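Long-range contacts in methylmalonyl-CoA carboxyltransferase 12S subunit (Propionibacterium freudenreichii, PDB 1ON3), which transfers the carboxyl group of methylmalonyl-CoA to the biotin of the 1.3S subunit, as the hexameric core of the transcarboxylase complex: residues Asn270-Asn275 / Asp494-Ile499; Thr276-Ile281 / Ile296-Asp301. All blocks are in the same frame, centred on the assembly; numbering follows the deposited sequence.

Contact 1 of 2, residues Asn270-Asn275 / Asp494-Ile499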
loop_
_atom_site.group_PDB
_atom_site.type_symbol
_atom_site.label_atom_id
_atom_site.label_comp_id
_atom_site.label_asym_id
_atom_site.label_seq_id
_atom_site.Cartn_x
_atom_site.Cartn_y
_atom_site.Cartn_z
ATOM N N ASN E 270 -8.143 -33.849 -19.066
ATOM C CA ASN E 270 -7.657 -32.890 -20.051
ATOM C C ASN E 270 -8.133 -33.107 -21.474
ATOM O O ASN E 270 -7.732 -32.379 -22.379
ATOM C CB ASN E 270 -6.131 -32.817 -20.010
ATOM C CG ASN E 270 -5.613 -32.385 -18.653
ATOM O OD1 ASN E 270 -5.938 -31.299 -18.164
ATOM N ND2 ASN E 270 -4.807 -33.238 -18.034
ATOM N N ASP E 271 -8.994 -34.088 -21.684
ATOM C CA ASP E 271 -9.495 -34.304 -23.029
ATOM C C ASP E 271 -10.577 -33.273 -23.337
ATOM O O ASP E 271 -11.526 -33.105 -22.569
ATOM C CB ASP E 271 -10.086 -35.701 -23.191
ATOM C CG ASP E 271 -10.600 -35.940 -24.602
ATOM O OD1 ASP E 271 -9.779 -35.884 -25.545
ATOM O OD2 ASP E 271 -11.816 -36.164 -24.775
ATOM N N VAL E 272 -10.424 -32.584 -24.460
ATOM C CA VAL E 272 -11.396 -31.585 -24.870
ATOM C C VAL E 272 -11.866 -31.861 -26.294
ATOM O O VAL E 272 -12.313 -30.956 -26.998
ATOM C CB VAL E 272 -10.805 -30.150 -24.772
ATOM C CG1 VAL E 272 -10.608 -29.773 -23.307
ATOM C CG2 VAL E 272 -9.477 -30.074 -25.508
ATOM N N SER E 273 -11.778 -33.127 -26.701
ATOM C CA SER E 273 -12.182 -33.533 -28.042
ATOM C C SER E 273 -13.638 -33.156 -28.275
ATOM O O SER E 273 -14.403 -32.993 -27.326
ATOM C CB SER E 273 -11.990 -35.042 -28.222
ATOM O OG SER E 273 -12.753 -35.765 -27.277
ATOM N N PRO E 274 -14.036 -32.998 -29.546
ATOM C CA PRO E 274 -15.421 -32.630 -29.860
ATOM C C PRO E 274 -16.417 -33.695 -29.435
ATOM O O PRO E 274 -16.069 -34.869 -29.355
ATOM C CB PRO E 274 -15.397 -32.460 -31.381
ATOM C CG PRO E 274 -13.982 -32.027 -31.658
ATOM C CD PRO E 274 -13.193 -32.961 -30.756
ATOM N N ASN E 275 -17.642 -33.280 -29.131
ATOM C CA ASN E 275 -18.698 -34.217 -28.779
ATOM C C ASN E 275 -19.919 -33.765 -29.564
ATOM O O ASN E 275 -20.598 -32.812 -29.185
ATOM C CB ASN E 275 -19.012 -34.203 -27.282
ATOM C CG ASN E 275 -19.983 -35.309 -26.893
ATOM O OD1 ASN E 275 -20.753 -35.788 -27.723
ATOM N ND2 ASN E 275 -19.955 -35.712 -25.631
ATOM N N ASP E 494 -17.793 -28.239 -30.089
ATOM C CA ASP E 494 -16.521 -27.749 -29.550
ATOM C C ASP E 494 -16.658 -26.933 -28.256
ATOM O O ASP E 494 -15.683 -26.354 -27.791
ATOM C CB ASP E 494 -15.794 -26.865 -30.577
ATOM C CG ASP E 494 -15.551 -27.571 -31.916
ATOM O OD1 ASP E 494 -15.226 -28.770 -31.915
ATOM O OD2 ASP E 494 -15.661 -26.908 -32.967
ATOM N N THR E 495 -17.860 -26.881 -27.690
ATOM C CA THR E 495 -18.086 -26.094 -26.477
ATOM C C THR E 495 -17.070 -26.323 -25.353
ATOM O O THR E 495 -16.474 -25.366 -24.845
ATOM C CB THR E 495 -19.506 -26.326 -25.949
ATOM O OG1 THR E 495 -20.443 -25.985 -26.979
ATOM C CG2 THR E 495 -19.786 -25.434 -24.719
ATOM N N ARG E 496 -16.859 -27.575 -24.964
ATOM C CA ARG E 496 -15.901 -27.854 -23.893
ATOM C C ARG E 496 -14.528 -27.275 -24.221
ATOM O O ARG E 496 -13.912 -26.609 -23.387
ATOM C CB ARG E 496 -15.795 -29.356 -23.643
ATOM C CG ARG E 496 -14.881 -29.737 -22.468
ATOM C CD ARG E 496 -14.945 -31.228 -22.209
ATOM N NE ARG E 496 -13.743 -31.758 -21.565
ATOM C CZ ARG E 496 -13.444 -31.628 -20.277
ATOM N NH1 ARG E 496 -14.263 -30.976 -19.449
ATOM N NH2 ARG E 496 -12.317 -32.165 -19.814
ATOM N N ARG E 497 -14.039 -27.514 -25.436
ATOM C CA ARG E 497 -12.735 -26.969 -25.813
ATOM C C ARG E 497 -12.698 -25.443 -25.733
ATOM O O ARG E 497 -11.752 -24.878 -25.198
ATOM C CB ARG E 497 -12.348 -27.400 -27.234
ATOM C CG ARG E 497 -11.022 -26.851 -27.709
ATOM C CD ARG E 497 -10.545 -27.598 -28.951
ATOM N NE ARG E 497 -11.410 -27.385 -30.106
ATOM C CZ ARG E 497 -11.375 -26.302 -30.878
ATOM N NH1 ARG E 497 -10.517 -25.332 -30.619
ATOM N NH2 ARG E 497 -12.200 -26.192 -31.916
ATOM N N LYS E 498 -13.705 -24.765 -26.278
ATOM C CA LYS E 498 -13.688 -23.304 -26.220
ATOM C C LYS E 498 -13.675 -22.789 -24.765
ATOM O O LYS E 498 -12.936 -21.861 -24.437
ATOM C CB LYS E 498 -14.872 -22.714 -26.995
ATOM C CG LYS E 498 -14.544 -22.336 -28.458
ATOM C CD LYS E 498 -13.976 -23.519 -29.225
ATOM C CE LYS E 498 -13.708 -23.186 -30.697
ATOM N NZ LYS E 498 -12.725 -22.066 -30.900
ATOM N N ILE E 499 -14.473 -23.401 -23.896
ATOM C CA ILE E 499 -14.516 -23.000 -22.487
ATOM C C ILE E 499 -13.170 -23.293 -21.812
ATOM O O ILE E 499 -12.640 -22.476 -21.053
ATOM C CB ILE E 499 -15.636 -23.769 -21.731
ATOM C CG1 ILE E 499 -17.009 -23.337 -22.252
ATOM C CG2 ILE E 499 -15.525 -23.527 -20.225
ATOM C CD1 ILE E 499 -18.158 -24.189 -21.711
HETATM O O HOH W 1 -13.335 -29.316 -29.866
HETATM O O HOH W 2 -14.799 -29.649 -27.384
#
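The first turn of helix 495-505, near the C-terminal end of the carboxyltransferase region, carries R496 and R497 against D271 and V272 of the irregular connection that follows helix 241-253. R496 holds D271 through the backbone: NE and NH2 approach side-on and both donate to the same carbonyl oxygen, D271 O, NE at 2.8 Å and NH2 at 3.0 Å. The oxygen lies in the guanidinium plane. Seen from the carbonyl, NE is in its plane whereas NH2 is tilted 32° from it. With CG anti to the backbone N (chi1 -176°) and the chain extended as far as NE, the R496 side chain reaches across to the loop, crossing V272 at about a right angle.

The loop joins the two halves of a duplicated crotonase-like fold, and here its last part, before helix 278-281, is laid against a helix of the C-terminal half. V272 provides much of the apolar contact. Its CB lies 4.0 Å from R497 CB, and its CG1 sits beside R496 NE. V272 O comes close to R497 CB and is linked to the helix by water: water 2, which accepts from R497 N, is 2.8 Å from V272 O, while water 1 makes a weak, longer approach to the same oxygen. Water 1 also accepts from R497 NE at 2.7 Å, in the guanidinium plane, and lies 2.8 Å from D494 OD1. Through it the N-cap residue D494 and R497 share one solvent molecule.

Further along the loop, P274 brings the CB-CG side of its ring to D494, CG 3.5 Å from OD1. Within the loop S273 OG donates to D271 OD2 on the syn side of the carboxylate. The other end of the loop segment is tied down by a backbone hydrogen bond between N275 and A493.

Contact 2 of 2, residues Thr276-Ile281 / Ile296-Asp301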
loop_
_atom_site.group_PDB
_atom_site.type_symbol
_atom_site.label_atom_id
_atom_site.label_comp_id
_atom_site.label_asym_id
_atom_site.label_seq_id
_atom_site.Cartn_x
_atom_site.Cartn_y
_atom_site.Cartn_z
ATOM N N THR E 276 -20.195 -34.454 -30.663
ATOM C CA THR E 276 -21.310 -34.104 -31.529
ATOM C C THR E 276 -22.692 -34.228 -30.904
ATOM O O THR E 276 -23.650 -33.659 -31.422
ATOM C CB THR E 276 -21.278 -34.947 -32.813
ATOM O OG1 THR E 276 -21.397 -36.330 -32.465
ATOM C CG2 THR E 276 -19.959 -34.723 -33.557
ATOM N N GLU E 277 -22.806 -34.964 -29.802
ATOM C CA GLU E 277 -24.100 -35.121 -29.154
ATOM C C GLU E 277 -24.614 -33.776 -28.667
ATOM O O GLU E 277 -25.817 -33.582 -28.545
ATOM C CB GLU E 277 -24.016 -36.088 -27.970
ATOM C CG GLU E 277 -23.612 -37.502 -28.346
ATOM C CD GLU E 277 -23.654 -38.451 -27.159
ATOM O OE1 GLU E 277 -24.766 -38.846 -26.748
ATOM O OE2 GLU E 277 -22.573 -38.791 -26.629
ATOM N N LEU E 278 -23.698 -32.847 -28.406
ATOM C CA LEU E 278 -24.073 -31.511 -27.941
ATOM C C LEU E 278 -24.889 -30.746 -28.989
ATOM O O LEU E 278 -25.639 -29.822 -28.654
ATOM C CB LEU E 278 -22.824 -30.711 -27.590
ATOM C CG LEU E 278 -22.210 -30.981 -26.215
ATOM C CD1 LEU E 278 -20.768 -30.457 -26.162
ATOM C CD2 LEU E 278 -23.097 -30.317 -25.142
ATOM N N ARG E 279 -24.740 -31.122 -30.256
ATOM C CA ARG E 279 -25.489 -30.456 -31.317
ATOM C C ARG E 279 -26.963 -30.800 -31.253
ATOM O O ARG E 279 -27.793 -30.091 -31.817
ATOM C CB ARG E 279 -24.988 -30.888 -32.690
ATOM C CG ARG E 279 -23.571 -30.501 -33.017
ATOM C CD ARG E 279 -23.165 -31.161 -34.320
ATOM N NE ARG E 279 -21.767 -30.897 -34.640
ATOM C CZ ARG E 279 -21.048 -31.630 -35.484
ATOM N NH1 ARG E 279 -21.602 -32.672 -36.090
ATOM N NH2 ARG E 279 -19.775 -31.333 -35.707
ATOM N N ASP E 280 -27.300 -31.885 -30.565
ATOM C CA ASP E 280 -28.699 -32.308 -30.539
ATOM C C ASP E 280 -29.494 -32.080 -29.266
ATOM O O ASP E 280 -30.702 -32.315 -29.241
ATOM C CB ASP E 280 -28.770 -33.786 -30.923
ATOM C CG ASP E 280 -27.979 -34.093 -32.180
ATOM O OD1 ASP E 280 -28.188 -33.391 -33.188
ATOM O OD2 ASP E 280 -27.151 -35.027 -32.158
ATOM N N ILE E 281 -28.837 -31.613 -28.216
ATOM C CA ILE E 281 -29.525 -31.405 -26.953
ATOM C C ILE E 281 -30.506 -30.245 -26.988
ATOM O O ILE E 281 -31.626 -30.364 -26.493
ATOM C CB ILE E 281 -28.516 -31.176 -25.815
ATOM C CG1 ILE E 281 -27.592 -32.389 -25.699
ATOM C CG2 ILE E 281 -29.258 -30.941 -24.510
ATOM C CD1 ILE E 281 -26.405 -32.189 -24.761
ATOM N N ILE E 296 -24.456 -29.363 -19.506
ATOM C CA ILE E 296 -23.416 -29.287 -18.485
ATOM C C ILE E 296 -22.663 -30.608 -18.376
ATOM O O ILE E 296 -21.440 -30.621 -18.384
ATOM C CB ILE E 296 -24.015 -28.927 -17.089
ATOM C CG1 ILE E 296 -24.607 -27.508 -17.134
ATOM C CG2 ILE E 296 -22.926 -29.051 -15.992
ATOM C CD1 ILE E 296 -25.329 -27.057 -15.838
ATOM N N ALA E 297 -23.397 -31.713 -18.273
ATOM C CA ALA E 297 -22.777 -33.028 -18.129
ATOM C C ALA E 297 -21.785 -33.343 -19.237
ATOM O O ALA E 297 -20.764 -33.995 -18.999
ATOM C CB ALA E 297 -23.841 -34.111 -18.068
ATOM N N LYS E 298 -22.069 -32.875 -20.447
ATOM C CA LYS E 298 -21.176 -33.139 -21.569
ATOM C C LYS E 298 -19.989 -32.199 -21.690
ATOM O O LYS E 298 -19.088 -32.447 -22.493
ATOM C CB LYS E 298 -21.967 -33.149 -22.880
ATOM C CG LYS E 298 -22.989 -34.271 -22.923
ATOM C CD LYS E 298 -23.716 -34.355 -24.251
ATOM C CE LYS E 298 -24.767 -35.458 -24.201
ATOM N NZ LYS E 298 -24.186 -36.768 -23.779
ATOM N N ILE E 299 -19.954 -31.133 -20.895
ATOM C CA ILE E 299 -18.831 -30.217 -21.001
ATOM C C ILE E 299 -17.906 -30.169 -19.786
ATOM O O ILE E 299 -16.762 -29.738 -19.900
ATOM C CB ILE E 299 -19.297 -28.790 -21.339
ATOM C CG1 ILE E 299 -20.175 -28.230 -20.227
ATOM C CG2 ILE E 299 -20.094 -28.811 -22.646
ATOM C CD1 ILE E 299 -20.548 -26.771 -20.439
ATOM N N VAL E 300 -18.381 -30.620 -18.631
ATOM C CA VAL E 300 -17.541 -30.602 -17.435
ATOM C C VAL E 300 -16.842 -31.946 -17.239
ATOM O O VAL E 300 -17.317 -32.978 -17.722
ATOM C CB VAL E 300 -18.369 -30.254 -16.155
ATOM C CG1 VAL E 300 -19.092 -28.940 -16.358
ATOM C CG2 VAL E 300 -19.364 -31.351 -15.834
ATOM N N ASP E 301 -15.713 -31.926 -16.527
ATOM C CA ASP E 301 -14.930 -33.135 -16.275
ATOM C C ASP E 301 -15.756 -34.291 -15.738
ATOM O O ASP E 301 -16.434 -34.163 -14.726
ATOM C CB ASP E 301 -13.799 -32.861 -15.269
ATOM C CG ASP E 301 -12.636 -32.084 -15.867
ATOM O OD1 ASP E 301 -11.598 -31.963 -15.168
ATOM O OD2 ASP E 301 -12.748 -31.599 -17.016
#
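K298 meets E277, L278 and I281, and contributes the largest share of the surface buried between the segments. The tightest approach is at the middle of its chain, where I281 CD1 comes to 3.5 Å from K298 CD, closer than usual for two carbons, and also touches CE. L278 meets the root of the same chain, CD2 at 3.8 Å from K298 CB, the two side chains sliding past each other in opposite directions. E277 crosses K298 at about a right angle, its CB against CE. At the tip, K298 NZ turns out of the extended chain at chi4 (-54°) and forms a long salt bridge with E277 OE1 at 3.7 Å; OE2 is nearly as close, so the carboxylate is engaged loosely rather than through one short bond.

Next to the lysine in the sequence, I299 presents CG2, which is anti to the carbonyl carbon, to L278 CD1 at 3.9 Å, the two buried side chains crossing at about a right angle. The short, weakly bonded helical turn 278-281 is positioned in part by N275 OD1, which accepts from E277 N, and by the salt bridge from R279 to D491.

L278 and I281 also touch V295, extending the contact along helix 293-299, while on that helix I296 packs against strands 316-323 and 326-333 of the C-terminal sheet.

How the contacts relate
Segment 270-275 runs straight into 276-281, and contact 2 is nested inside the loop that contact 1 closes; their centres are 9 Å apart. R496 connects them: besides gripping the loop, its NH1 makes a probable hydrogen bond to I299 O at 2.8 Å, and NH2 forms a salt bridge with D301 OD2 at 2.9 Å. One guanidinium thus joins helix 495-505, the inter-domain connection and residues I299 and D301. I499 CD1 adds an apolar touch on I299 CD1 at 3.7 Å. None of the residues seen lining the methylmalonyl-CoA or methylmalonic acid pockets belongs to either contact.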